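Long-range contacts in putative arylalkylamine N-Acetyltransferase 7 (Aedes aegypti, PDB 4FD7), which probably acetylates amine substrates with acetyl-coenzyme A as donor, as a putative member of the insect arylalkylamine N-acetyltransferases of the GNAT superfamily: residues Q19-L23 with K158-R162; W30-L36 with S87-E93; G100-L104 with I168-R172; F41-I45 with W78-P83. All coordinates share one frame; numbering follows the deposited sequence.

Contact 1. Residues Q19-L23 with K158-R162; sequences QAKDL and KYRGR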
loop_
_atom_site.group_PDB
_atom_site.type_symbol
_atom_site.label_atom_id
_atom_site.label_comp_id
_atom_site.label_asym_id
_atom_site.label_seq_id
_atom_site.Cartn_x
_atom_site.Cartn_y
_atom_site.Cartn_z
ATOM N N GLN A 19 9.376 -16.777 -8.691
ATOM C CA GLN A 19 9.726 -17.885 -7.817
ATOM C C GLN A 19 10.334 -17.402 -6.499
ATOM O O GLN A 19 11.106 -16.447 -6.460
ATOM C CB GLN A 19 10.696 -18.829 -8.515
ATOM C CG GLN A 19 10.143 -19.444 -9.800
ATOM C CD GLN A 19 11.195 -20.223 -10.562
ATOM O OE1 GLN A 19 11.227 -21.460 -10.519
ATOM N NE2 GLN A 19 12.072 -19.509 -11.249
ATOM N N ALA A 20 9.982 -18.094 -5.423
ATOM C CA ALA A 20 10.512 -17.789 -4.105
ATOM C C ALA A 20 10.424 -19.036 -3.246
ATOM O O ALA A 20 9.831 -20.040 -3.647
ATOM C CB ALA A 20 9.741 -16.650 -3.476
ATOM N N LYS A 21 11.041 -18.979 -2.073
ATOM C CA LYS A 21 11.084 -20.127 -1.181
ATOM C C LYS A 21 9.676 -20.529 -0.779
ATOM O O LYS A 21 8.814 -19.678 -0.518
ATOM C CB LYS A 21 11.928 -19.801 0.055
ATOM C CG LYS A 21 12.688 -20.989 0.621
ATOM C CD LYS A 21 13.534 -21.646 -0.452
ATOM C CE LYS A 21 14.665 -20.741 -0.925
ATOM N NZ LYS A 21 15.150 -21.101 -2.291
ATOM N N ASP A 22 9.432 -21.833 -0.748
ATOM C CA ASP A 22 8.137 -22.347 -0.344
ATOM C C ASP A 22 7.985 -22.188 1.171
ATOM O O ASP A 22 8.914 -21.738 1.842
ATOM C CB ASP A 22 8.007 -23.814 -0.755
ATOM C CG ASP A 22 6.568 -24.234 -0.968
ATOM O OD1 ASP A 22 6.318 -25.211 -1.715
ATOM O OD2 ASP A 22 5.677 -23.582 -0.394
ATOM N N LEU A 23 6.825 -22.555 1.707
ATOM C CA LEU A 23 6.564 -22.431 3.146
ATOM C C LEU A 23 7.613 -23.081 4.044
ATOM O O LEU A 23 8.026 -22.495 5.038
ATOM C CB LEU A 23 5.196 -23.004 3.500
ATOM C CG LEU A 23 3.998 -22.057 3.440
ATOM C CD1 LEU A 23 2.707 -22.844 3.545
ATOM C CD2 LEU A 23 4.079 -21.001 4.538
ATOM N N LYS A 158 4.272 -15.753 7.924
ATOM C CA LYS A 158 4.886 -17.045 7.629
ATOM C C LYS A 158 5.420 -17.127 6.200
ATOM O O LYS A 158 5.957 -18.163 5.787
ATOM C CB LYS A 158 3.957 -18.214 7.963
ATOM C CG LYS A 158 2.836 -18.450 6.977
ATOM C CD LYS A 158 1.681 -19.200 7.657
ATOM C CE LYS A 158 0.724 -19.754 6.620
ATOM N NZ LYS A 158 0.679 -18.849 5.445
ATOM N N TYR A 159 5.286 -16.027 5.459
ATOM C CA TYR A 159 5.867 -15.903 4.130
ATOM C C TYR A 159 6.882 -14.776 4.026
ATOM O O TYR A 159 7.347 -14.462 2.922
ATOM C CB TYR A 159 4.775 -15.652 3.087
ATOM C CG TYR A 159 4.032 -16.886 2.682
ATOM C CD1 TYR A 159 2.751 -17.122 3.147
ATOM C CD2 TYR A 159 4.611 -17.825 1.838
ATOM C CE1 TYR A 159 2.056 -18.250 2.776
ATOM C CE2 TYR A 159 3.925 -18.969 1.470
ATOM C CZ TYR A 159 2.646 -19.173 1.942
ATOM O OH TYR A 159 1.959 -20.311 1.579
ATOM N N ARG A 160 7.231 -14.144 5.141
ATOM C CA ARG A 160 8.169 -13.034 5.030
ATOM C C ARG A 160 9.599 -13.512 4.753
ATOM O O ARG A 160 9.912 -14.707 4.866
ATOM C CB ARG A 160 8.066 -12.056 6.220
ATOM C CG ARG A 160 7.005 -10.941 6.013
ATOM C CD ARG A 160 6.726 -10.160 7.285
ATOM N NE ARG A 160 5.300 -9.909 7.504
ATOM C CZ ARG A 160 4.787 -9.516 8.668
ATOM N NH1 ARG A 160 5.588 -9.336 9.712
ATOM N NH2 ARG A 160 3.479 -9.305 8.800
ATOM N N GLY A 161 10.443 -12.583 4.318
ATOM C CA GLY A 161 11.825 -12.888 4.002
ATOM C C GLY A 161 11.995 -13.517 2.631
ATOM O O GLY A 161 13.068 -14.018 2.301
ATOM N N ARG A 162 10.932 -13.487 1.833
ATOM C CA ARG A 162 10.915 -14.172 0.547
ATOM C C ARG A 162 10.848 -13.203 -0.628
ATOM O O ARG A 162 10.807 -13.620 -1.790
ATOM C CB ARG A 162 9.741 -15.157 0.504
ATOM C CG ARG A 162 10.022 -16.433 1.294
ATOM C CD ARG A 162 8.768 -17.210 1.592
ATOM N NE ARG A 162 9.028 -18.466 2.302
ATOM C CZ ARG A 162 9.089 -18.586 3.627
ATOM N NH1 ARG A 162 9.325 -19.767 4.181
ATOM N NH2 ARG A 162 8.927 -17.529 4.408
#
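With CG set beside its backbone N (chi1 -77°) and the chain then running straight to NE, Arg-162 carries its guanidinium to the carbonyl groups of Lys-21 and Asp-22 at the end of strand 14-21. Arg-162 NH1 donates to Asp-22 O at 3.1 Å, the oxygen lying close to the guanidinium plane. Arg-162 NE shares itself more loosely: its contact with Lys-21 O, at 3.1 Å, is a weak hydrogen bond bent to 130°, and a second weak one leads from NE to Asp-22 O. One planar cation thus reads two successive carbonyls of a chain that is leaving its strand. Lys-21 O also accepts from the hydroxyl of Tyr-31, while Asp-22 OD2 pairs with Arg-92, which ties the same turn to the sheet.

The second half of the contact is apolar. Leu-23 CD2 stands over one face of the Tyr-159 ring, 3.8 Å from its centroid, as a CH-pi contact offset toward the hydroxyl-bearing rim. Leu-23 CG comes to 3.3 Å from Tyr-159 OH, and Leu-23 CD2 also meets Lys-158 CG at 3.7 Å. The ammonium of Lys-158 turns to Glu-97 and Asp-156. At the strand end of the contact, Ala-20 CB rests 3.6 Å from Arg-162 O. Residues 158-162 belong to the loop between strand 146-155 and helix 164-170, whose Arg-Gly-Arg-Gly sequence is consistent with the GNAT signature loop that receives the pyrophosphate of acetyl-coenzyme A in relatives.

Contact 2. Residues W30-L36 with S87-E93; sequences WYRVQDL and SLVCFRE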
loop_
_atom_site.group_PDB
_atom_site.type_symbol
_atom_site.label_atom_id
_atom_site.label_comp_id
_atom_site.label_asym_id
_atom_site.label_seq_id
_atom_site.Cartn_x
_atom_site.Cartn_y
_atom_site.Cartn_z
ATOM N N TRP A 30 6.260 -21.429 -7.188
ATOM C CA TRP A 30 5.819 -20.277 -7.957
ATOM C C TRP A 30 4.736 -19.537 -7.208
ATOM O O TRP A 30 3.915 -20.147 -6.528
ATOM C CB TRP A 30 5.278 -20.717 -9.316
ATOM C CG TRP A 30 6.319 -20.997 -10.316
ATOM C CD1 TRP A 30 6.860 -22.213 -10.619
ATOM C CD2 TRP A 30 6.941 -20.050 -11.185
ATOM N NE1 TRP A 30 7.793 -22.078 -11.617
ATOM C CE2 TRP A 30 7.866 -20.753 -11.981
ATOM C CE3 TRP A 30 6.815 -18.667 -11.364
ATOM C CZ2 TRP A 30 8.664 -20.128 -12.939
ATOM C CZ3 TRP A 30 7.613 -18.044 -12.312
ATOM C CH2 TRP A 30 8.521 -18.771 -13.088
ATOM N N TYR A 31 4.746 -18.211 -7.340
ATOM C CA TYR A 31 3.699 -17.370 -6.805
ATOM C C TYR A 31 3.190 -16.488 -7.939
ATOM O O TYR A 31 3.861 -16.336 -8.957
ATOM C CB TYR A 31 4.252 -16.441 -5.717
ATOM C CG TYR A 31 4.777 -17.125 -4.470
ATOM C CD1 TYR A 31 3.989 -17.229 -3.328
ATOM C CD2 TYR A 31 6.065 -17.638 -4.427
ATOM C CE1 TYR A 31 4.472 -17.844 -2.172
ATOM C CE2 TYR A 31 6.554 -18.249 -3.291
ATOM C CZ TYR A 31 5.756 -18.350 -2.165
ATOM O OH TYR A 31 6.246 -18.961 -1.023
ATOM N N ARG A 32 2.025 -15.885 -7.752
ATOM C CA ARG A 32 1.544 -14.899 -8.706
ATOM C C ARG A 32 0.989 -13.687 -7.963
ATOM O O ARG A 32 0.574 -13.796 -6.800
ATOM C CB ARG A 32 0.463 -15.490 -9.607
ATOM C CG ARG A 32 -0.786 -15.946 -8.856
ATOM C CD ARG A 32 -1.779 -16.600 -9.791
ATOM N NE ARG A 32 -3.024 -16.947 -9.110
ATOM C CZ ARG A 32 -3.208 -18.065 -8.416
ATOM N NH1 ARG A 32 -2.228 -18.954 -8.308
ATOM N NH2 ARG A 32 -4.372 -18.290 -7.827
ATOM N N VAL A 33 0.995 -12.549 -8.653
ATOM C CA VAL A 33 0.320 -11.342 -8.193
ATOM C C VAL A 33 -0.755 -11.007 -9.233
ATOM O O VAL A 33 -0.470 -10.948 -10.437
ATOM C CB VAL A 33 1.276 -10.147 -8.073
ATOM C CG1 VAL A 33 0.561 -8.977 -7.358
ATOM C CG2 VAL A 33 2.558 -10.540 -7.336
ATOM N N GLN A 34 -1.986 -10.812 -8.774
ATOM C CA GLN A 34 -3.109 -10.627 -9.690
ATOM C C GLN A 34 -4.156 -9.687 -9.126
ATOM O O GLN A 34 -4.109 -9.336 -7.945
ATOM C CB GLN A 34 -3.782 -11.972 -9.984
ATOM C CG GLN A 34 -4.374 -12.653 -8.740
ATOM C CD GLN A 34 -5.376 -13.742 -9.091
ATOM O OE1 GLN A 34 -5.015 -14.902 -9.289
ATOM N NE2 GLN A 34 -6.641 -13.375 -9.150
ATOM N N ASP A 35 -5.101 -9.288 -9.978
ATOM C CA ASP A 35 -6.271 -8.536 -9.514
ATOM C C ASP A 35 -6.941 -9.302 -8.389
ATOM O O ASP A 35 -7.063 -10.532 -8.447
ATOM C CB ASP A 35 -7.301 -8.361 -10.628
ATOM C CG ASP A 35 -6.868 -7.387 -11.691
ATOM O OD1 ASP A 35 -6.271 -6.336 -11.358
ATOM O OD2 ASP A 35 -7.155 -7.676 -12.880
ATOM N N LEU A 36 -7.371 -8.582 -7.359
ATOM C CA LEU A 36 -8.069 -9.196 -6.238
ATOM C C LEU A 36 -9.511 -9.486 -6.641
ATOM O O LEU A 36 -10.266 -8.554 -6.923
ATOM C CB LEU A 36 -8.051 -8.240 -5.037
ATOM C CG LEU A 36 -8.870 -8.707 -3.833
ATOM C CD1 LEU A 36 -8.206 -9.912 -3.173
ATOM C CD2 LEU A 36 -9.055 -7.570 -2.814
ATOM N N SER A 87 -6.926 -3.232 -6.641
ATOM C CA SER A 87 -6.124 -3.826 -5.572
ATOM C C SER A 87 -5.480 -5.154 -5.964
ATOM O O SER A 87 -6.045 -5.930 -6.735
ATOM C CB SER A 87 -6.912 -3.942 -4.264
ATOM O OG SER A 87 -7.284 -2.647 -3.815
ATOM N N LEU A 88 -4.290 -5.402 -5.419
ATOM C CA LEU A 88 -3.493 -6.544 -5.858
ATOM C C LEU A 88 -3.310 -7.612 -4.778
ATOM O O LEU A 88 -3.195 -7.289 -3.602
ATOM C CB LEU A 88 -2.142 -6.048 -6.362
ATOM C CG LEU A 88 -2.214 -5.193 -7.633
ATOM C CD1 LEU A 88 -0.845 -4.640 -7.990
ATOM C CD2 LEU A 88 -2.765 -6.040 -8.776
ATOM N N VAL A 89 -3.282 -8.887 -5.180
ATOM C CA VAL A 89 -3.177 -9.975 -4.209
ATOM C C VAL A 89 -2.148 -10.995 -4.684
ATOM O O VAL A 89 -1.997 -11.211 -5.892
ATOM C CB VAL A 89 -4.550 -10.664 -3.964
ATOM C CG1 VAL A 89 -5.107 -11.333 -5.243
ATOM C CG2 VAL A 89 -4.453 -11.706 -2.849
ATOM N N CYS A 90 -1.432 -11.601 -3.740
ATOM C CA CYS A 90 -0.435 -12.619 -4.067
ATOM C C CYS A 90 -0.914 -13.991 -3.605
ATOM O O CYS A 90 -1.380 -14.160 -2.466
ATOM C CB CYS A 90 0.920 -12.292 -3.402
ATOM S SG CYS A 90 2.276 -13.478 -3.703
ATOM N N PHE A 91 -0.805 -14.969 -4.500
ATOM C CA PHE A 91 -1.105 -16.363 -4.143
ATOM C C PHE A 91 0.090 -17.232 -4.464
ATOM O O PHE A 91 0.830 -16.954 -5.399
ATOM C CB PHE A 91 -2.301 -16.909 -4.938
ATOM C CG PHE A 91 -3.608 -16.220 -4.652
ATOM C CD1 PHE A 91 -4.195 -16.286 -3.393
ATOM C CD2 PHE A 91 -4.269 -15.523 -5.661
ATOM C CE1 PHE A 91 -5.429 -15.656 -3.142
ATOM C CE2 PHE A 91 -5.492 -14.886 -5.419
ATOM C CZ PHE A 91 -6.073 -14.954 -4.161
ATOM N N ARG A 92 0.269 -18.287 -3.679
ATOM C CA ARG A 92 1.204 -19.351 -4.006
ATOM C C ARG A 92 0.468 -20.371 -4.882
ATOM O O ARG A 92 -0.659 -20.750 -4.572
ATOM C CB ARG A 92 1.675 -20.020 -2.710
ATOM C CG ARG A 92 2.773 -21.067 -2.879
ATOM C CD ARG A 92 3.207 -21.522 -1.501
ATOM N NE ARG A 92 2.043 -21.844 -0.684
ATOM C CZ ARG A 92 1.800 -23.044 -0.171
ATOM N NH1 ARG A 92 2.661 -24.035 -0.369
ATOM N NH2 ARG A 92 0.704 -23.250 0.550
ATOM N N GLU A 93 1.087 -20.787 -5.987
ATOM C CA GLU A 93 0.498 -21.797 -6.867
ATOM C C GLU A 93 0.207 -23.053 -6.072
ATOM O O GLU A 93 1.104 -23.609 -5.445
ATOM C CB GLU A 93 1.438 -22.151 -8.020
ATOM C CG GLU A 93 1.870 -20.988 -8.875
ATOM C CD GLU A 93 0.736 -20.324 -9.608
ATOM O OE1 GLU A 93 0.887 -19.124 -9.923
ATOM O OE2 GLU A 93 -0.293 -21.000 -9.874
HETATM O O HOH W 1 2.871 -17.807 -10.834
HETATM O O HOH W 2 -7.676 -5.305 -9.099
#
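Neighbouring strands of the GNAT sheet meet here, and the antiparallel ladder of strands 28-35 and 88-92 alternates non-hydrogen-bonded pairs (Tyr-31/Arg-92, Val-33/Cys-90) with hydrogen-bonded ones (Arg-32/Phe-91, Gln-34/Val-89). Arg-32 N to Phe-91 O, at 2.8 Å, is typical of the rungs.

On the face of Arg-32, Gln-34, Val-89 and Phe-91 a polar chain runs along the ladder. Glu-93 OE2 makes a salt bridge with Arg-32 NH1 at 3.2 Å, while Glu-93 OE1 also pairs with Arg-17 and is joined by a water to Tyr-31 O. Arg-32 NE then donates to Gln-34 OE1 at 2.9 Å, almost straight at 171°, and Gln-34 NE2 continues to Asp-35 O. These bonds fix the guanidinium's rotation, with Phe-91 CB over the centre of one face and the ring plane tilted 40° from it; the ring takes Gln-34 OE1 at its edge.

The opposite face carries Tyr-31, its ring brushed off-centre by Arg-92 CG, 4.2 Å from the centroid, with Cys-90 SG approaching obliquely. The connection between these adjacent antiparallel strands runs through helices, here three, as between the first strands of the GNAT fold.

Contact 3. Residues G100-L104 with I168-R172; sequences GVNIL and ILRAR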
loop_
_atom_site.group_PDB
_atom_site.type_symbol
_atom_site.label_atom_id
_atom_site.label_comp_id
_atom_site.label_asym_id
_atom_site.label_seq_id
_atom_site.Cartn_x
_atom_site.Cartn_y
_atom_site.Cartn_z
ATOM N N GLY A 100 -0.156 -12.174 0.343
ATOM C CA GLY A 100 -0.068 -10.756 0.616
ATOM C C GLY A 100 -1.149 -9.999 -0.129
ATOM O O GLY A 100 -1.763 -10.528 -1.051
ATOM N N VAL A 101 -1.399 -8.760 0.280
ATOM C CA VAL A 101 -2.373 -7.923 -0.405
ATOM C C VAL A 101 -1.927 -6.457 -0.348
ATOM O O VAL A 101 -1.218 -6.054 0.566
ATOM C CB VAL A 101 -3.839 -8.175 0.105
ATOM C CG1 VAL A 101 -3.910 -8.200 1.603
ATOM C CG2 VAL A 101 -4.831 -7.167 -0.452
ATOM N N ASN A 102 -2.279 -5.685 -1.375
ATOM C CA ASN A 102 -1.935 -4.267 -1.449
ATOM C C ASN A 102 -3.225 -3.598 -1.879
ATOM O O ASN A 102 -3.707 -3.832 -2.988
ATOM C CB ASN A 102 -0.857 -4.037 -2.518
ATOM C CG ASN A 102 0.032 -2.810 -2.247
ATOM O OD1 ASN A 102 1.025 -2.603 -2.944
ATOM N ND2 ASN A 102 -0.326 -1.994 -1.261
ATOM N N ILE A 103 -3.813 -2.806 -0.986
ATOM C CA ILE A 103 -5.038 -2.086 -1.321
ATOM C C ILE A 103 -4.668 -0.798 -2.044
ATOM O O ILE A 103 -3.966 0.048 -1.496
ATOM C CB ILE A 103 -5.893 -1.787 -0.069
ATOM C CG1 ILE A 103 -6.180 -3.081 0.701
ATOM C CG2 ILE A 103 -7.195 -1.103 -0.453
ATOM C CD1 ILE A 103 -7.086 -4.056 -0.053
ATOM N N LEU A 104 -5.130 -0.663 -3.287
ATOM C CA LEU A 104 -4.689 0.424 -4.139
ATOM C C LEU A 104 -5.879 1.233 -4.653
ATOM O O LEU A 104 -6.996 0.706 -4.798
ATOM C CB LEU A 104 -3.916 -0.120 -5.359
ATOM C CG LEU A 104 -2.746 -1.106 -5.236
ATOM C CD1 LEU A 104 -2.182 -1.397 -6.616
ATOM C CD2 LEU A 104 -1.653 -0.590 -4.351
ATOM N N ILE A 168 5.078 -7.837 -5.194
ATOM C CA ILE A 168 3.727 -7.282 -5.231
ATOM C C ILE A 168 3.804 -5.839 -5.751
ATOM O O ILE A 168 2.972 -5.418 -6.562
ATOM C CB ILE A 168 3.035 -7.328 -3.842
ATOM C CG1 ILE A 168 2.584 -8.749 -3.540
ATOM C CG2 ILE A 168 1.854 -6.392 -3.782
ATOM C CD1 ILE A 168 2.227 -8.975 -2.098
ATOM N N LEU A 169 4.805 -5.085 -5.295
ATOM C CA LEU A 169 5.015 -3.750 -5.854
ATOM C C LEU A 169 5.411 -3.797 -7.322
ATOM O O LEU A 169 5.073 -2.900 -8.087
ATOM C CB LEU A 169 6.107 -3.005 -5.107
ATOM C CG LEU A 169 5.801 -2.635 -3.660
ATOM C CD1 LEU A 169 7.034 -2.082 -3.016
ATOM C CD2 LEU A 169 4.659 -1.615 -3.609
ATOM N N ARG A 170 6.184 -4.807 -7.710
ATOM C CA ARG A 170 6.667 -4.846 -9.076
ATOM C C ARG A 170 5.492 -5.035 -10.017
ATOM O O ARG A 170 5.495 -4.526 -11.147
ATOM C CB ARG A 170 7.735 -5.944 -9.286
ATOM C CG ARG A 170 8.559 -5.693 -10.546
ATOM C CD ARG A 170 9.398 -6.917 -10.927
ATOM N NE ARG A 170 10.215 -7.354 -9.801
ATOM C CZ ARG A 170 11.395 -6.823 -9.486
ATOM N NH1 ARG A 170 11.897 -5.833 -10.216
ATOM N NH2 ARG A 170 12.073 -7.282 -8.443
ATOM N N ALA A 171 4.472 -5.745 -9.541
ATOM C CA ALA A 171 3.233 -5.916 -10.324
ATOM C C ALA A 171 2.498 -4.622 -10.723
ATOM O O ALA A 171 1.587 -4.657 -11.553
ATOM C CB ALA A 171 2.275 -6.861 -9.610
ATOM N N ARG A 172 2.874 -3.494 -10.139
ATOM C CA ARG A 172 2.227 -2.227 -10.465
ATOM C C ARG A 172 2.577 -1.802 -11.884
ATOM O O ARG A 172 1.820 -1.077 -12.553
ATOM C CB ARG A 172 2.650 -1.149 -9.468
ATOM C CG ARG A 172 1.946 -1.269 -8.120
ATOM C CD ARG A 172 2.335 -0.108 -7.218
ATOM N NE ARG A 172 1.976 -0.378 -5.825
ATOM C CZ ARG A 172 2.095 0.511 -4.845
ATOM N NH1 ARG A 172 2.543 1.739 -5.101
ATOM N NH2 ARG A 172 1.750 0.174 -3.613
HETATM O O HOH W 3 1.380 -3.167 -5.622
HETATM O O HOH W 4 1.867 0.199 -0.465
#
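Arg-172 NH2 donates to Asn-102 OD1 at 2.9 Å, and this nearly straight bond (170° at the hydrogen) is the direct polar link between strand 98-108 and residues 168-172. The oxygen lies in the guanidinium plane, whereas the donor sits 31° out of the amide's carbonyl plane, and the two flat groups are turned 38° against each other. Leu-104 CD2 touches the same nitrogen obliquely, 3.6 Å from Arg-172 NH2.

A water joins the first shell. It donates to Asn-102 OD1 and to Ile-168 O, and accepts from Arg-172 NE at 2.9 Å, so that the amide oxygen is gripped by two donors and a helix carbonyl is drawn into the network. Another water lies between Asn-102 ND2 and, weakly, Arg-172 NH2.

Around this polar knot the packing is apolar. Ile-168 CG2 rests on Asn-102 CB at 3.8 Å, while Ile-168 CD1 lies 4.0 Å from Gly-100 CA, an approach made possible by the missing side chain. Leu-169 CD2 covers one face of the guanidinium near its rim.

Residues beyond the two segments position the pair: Asn-102 ND2 donates to Gly-152 O, and Arg-172 NH1 to the hydroxyls of Ser-184 and Thr-186. The buried cation is therefore met by neutral oxygens of strands 98-108 and 183-188 and of water. Strand 98-108 runs between strands 88-92 and 146-155, with helix 164-170 on the side of Asn-102, helix 41-55 against Val-101 and Ile-103, and helix 191-200 packed on Leu-169.

Contact 4. Residues F41-I45 with W78-P83; sequences FEDAI and WKAMLP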
loop_
_atom_site.group_PDB
_atom_site.type_symbol
_atom_site.label_atom_id
_atom_site.label_comp_id
_atom_site.label_asym_id
_atom_site.label_seq_id
_atom_site.Cartn_x
_atom_site.Cartn_y
_atom_site.Cartn_z
ATOM N N PHE A 41 -12.736 -10.135 -1.441
ATOM C CA PHE A 41 -12.647 -8.818 -0.804
ATOM C C PHE A 41 -12.582 -8.917 0.731
ATOM O O PHE A 41 -11.655 -8.388 1.350
ATOM C CB PHE A 41 -13.792 -7.893 -1.235
ATOM C CG PHE A 41 -13.593 -7.253 -2.589
ATOM C CD1 PHE A 41 -12.514 -7.599 -3.393
ATOM C CD2 PHE A 41 -14.471 -6.284 -3.042
ATOM C CE1 PHE A 41 -12.328 -6.998 -4.636
ATOM C CE2 PHE A 41 -14.296 -5.676 -4.271
ATOM C CZ PHE A 41 -13.224 -6.034 -5.074
ATOM N N GLU A 42 -13.525 -9.629 1.348
ATOM C CA GLU A 42 -13.521 -9.660 2.810
ATOM C C GLU A 42 -12.277 -10.387 3.305
ATOM O O GLU A 42 -11.667 -9.948 4.295
ATOM C CB GLU A 42 -14.800 -10.250 3.425
ATOM C CG GLU A 42 -14.913 -9.996 4.954
ATOM C CD GLU A 42 -15.291 -8.549 5.325
ATOM O OE1 GLU A 42 -15.931 -7.860 4.497
ATOM O OE2 GLU A 42 -14.953 -8.104 6.449
ATOM N N ASP A 43 -11.856 -11.441 2.594
ATOM C CA ASP A 43 -10.680 -12.174 3.033
ATOM C C ASP A 43 -9.513 -11.196 3.079
ATOM O O ASP A 43 -8.773 -11.136 4.073
ATOM C CB ASP A 43 -10.389 -13.369 2.110
ATOM C CG ASP A 43 -11.407 -14.487 2.265
ATOM O OD1 ASP A 43 -12.072 -14.538 3.316
ATOM O OD2 ASP A 43 -11.528 -15.322 1.342
ATOM N N ALA A 44 -9.428 -10.359 2.037
ATOM C CA ALA A 44 -8.355 -9.377 1.947
ATOM C C ALA A 44 -8.422 -8.427 3.133
ATOM O O ALA A 44 -7.407 -8.169 3.795
ATOM C CB ALA A 44 -8.439 -8.609 0.640
ATOM N N ILE A 45 -9.631 -7.940 3.410
ATOM C CA ILE A 45 -9.833 -7.019 4.512
ATOM C C ILE A 45 -9.329 -7.690 5.781
ATOM O O ILE A 45 -8.546 -7.099 6.541
ATOM C CB ILE A 45 -11.319 -6.629 4.640
ATOM C CG1 ILE A 45 -11.727 -5.722 3.478
ATOM C CG2 ILE A 45 -11.608 -5.976 6.003
ATOM C CD1 ILE A 45 -10.891 -4.489 3.356
ATOM N N TRP A 78 -10.582 1.215 3.286
ATOM C CA TRP A 78 -10.281 0.101 2.384
ATOM C C TRP A 78 -11.522 -0.352 1.622
ATOM O O TRP A 78 -11.455 -0.609 0.411
ATOM C CB TRP A 78 -9.722 -1.082 3.167
ATOM C CG TRP A 78 -8.335 -0.873 3.698
ATOM C CD1 TRP A 78 -7.317 -0.177 3.099
ATOM C CD2 TRP A 78 -7.795 -1.404 4.914
ATOM N NE1 TRP A 78 -6.184 -0.235 3.876
ATOM C CE2 TRP A 78 -6.450 -0.979 5.001
ATOM C CE3 TRP A 78 -8.322 -2.190 5.946
ATOM C CZ2 TRP A 78 -5.624 -1.317 6.073
ATOM C CZ3 TRP A 78 -7.502 -2.518 7.022
ATOM C CH2 TRP A 78 -6.170 -2.081 7.076
ATOM N N LYS A 79 -12.643 -0.484 2.345
ATOM C CA LYS A 79 -13.892 -0.915 1.721
ATOM C C LYS A 79 -14.374 0.067 0.668
ATOM O O LYS A 79 -14.936 -0.357 -0.349
ATOM C CB LYS A 79 -14.991 -1.211 2.752
ATOM C CG LYS A 79 -14.755 -2.518 3.487
ATOM C CD LYS A 79 -15.948 -2.953 4.310
ATOM C CE LYS A 79 -15.622 -4.247 5.018
ATOM N NZ LYS A 79 -16.797 -4.803 5.733
ATOM N N ALA A 80 -14.149 1.357 0.895
ATOM C CA ALA A 80 -14.464 2.347 -0.143
ATOM C C ALA A 80 -13.553 2.213 -1.356
ATOM O O ALA A 80 -13.968 2.513 -2.487
ATOM C CB ALA A 80 -14.403 3.767 0.399
ATOM N N MET A 81 -12.316 1.776 -1.135
ATOM C CA MET A 81 -11.351 1.663 -2.243
ATOM C C MET A 81 -11.512 0.426 -3.138
ATOM O O MET A 81 -11.283 0.502 -4.343
ATOM C CB MET A 81 -9.919 1.681 -1.707
ATOM C CG MET A 81 -9.514 2.994 -1.030
ATOM S SD MET A 81 -7.940 2.805 -0.177
ATOM C CE MET A 81 -6.845 2.520 -1.560
ATOM N N LEU A 82 -11.861 -0.710 -2.544
ATOM C CA LEU A 82 -11.894 -1.986 -3.277
ATOM C C LEU A 82 -12.678 -2.006 -4.597
ATOM O O LEU A 82 -12.214 -2.619 -5.560
ATOM C CB LEU A 82 -12.377 -3.125 -2.368
ATOM C CG LEU A 82 -11.432 -3.475 -1.221
ATOM C CD1 LEU A 82 -12.184 -4.210 -0.129
ATOM C CD2 LEU A 82 -10.288 -4.319 -1.732
ATOM N N PRO A 83 -13.858 -1.350 -4.650
ATOM C CA PRO A 83 -14.632 -1.391 -5.902
ATOM C C PRO A 83 -13.960 -0.719 -7.085
ATOM O O PRO A 83 -14.521 -0.813 -8.185
ATOM C CB PRO A 83 -15.899 -0.593 -5.558
ATOM C CG PRO A 83 -16.028 -0.701 -4.085
ATOM C CD PRO A 83 -14.623 -0.692 -3.571
#
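Leu-82, in the 3-10 segment 82-83, can be followed outward from CB. Leu-82 CB sits over one face of the Phe-41 ring, 3.9 Å from the centroid and 20° off the normal, a CH-pi contact displaced toward the rim where CD2 and CE2 lie. In Phe-41, chi1 -80° with chi2 6° turns the ring so that Leu-82 CB lies over a face. Farther out the chain forks. Leu-82 CD1 comes to 3.7 Å from Ile-45 CD1 and also reaches back toward CB and CG of Phe-41, whereas CD2 turns inward to Leu-36, Ile-103 and the hydroxyl of Ser-87. A bound 1,2-ethanediol, probably from the crystallisation liquor, lies about 3 Å from this side chain.

One turn after Phe-41, Ile-45 places CD1 between Trp-78 and Leu-82, 3.6 Å from Trp-78 CB. The indole of Trp-78 continues past it, its NE1 bonded to Met-151 O. At the outer margin Lys-79, extended beyond CG, brings NZ to 3.4 Å from Glu-42 OE1, a salt bridge whose hydrogen bond is weak; Glu-42 OE2 has a long, weak ion pair with Arg-46 as well.

Between these two segments the joining is thus probably mainly apolar, through methyl, methylene and ring surfaces, and the single charged pair, long and peripheral, probably adds little.

In the fold
Contacts 1, 2 and 3 all involve the five-stranded antiparallel sheet; contact 4 joins two of the three helices that the chain forms between the strands of contact 2. Contacts 1 and 2 touch where Tyr-159 CE2 comes to 3.4 Å from Tyr-31 OH, and contacts 2 and 3 lie 9 Å apart between centres, sharing backbone bonds such as Leu-88 O to Asn-102 N. Leu-36, Ile-103 and Leu-82 knit contact 4 to contacts 2 and 3. Contacts 1 and 3 sit near opposite ends of helix 164-170, about 16 Å apart between centres, so the probable coenzyme-binding loop is held at one end and its helix is packed onto the sheet at the other.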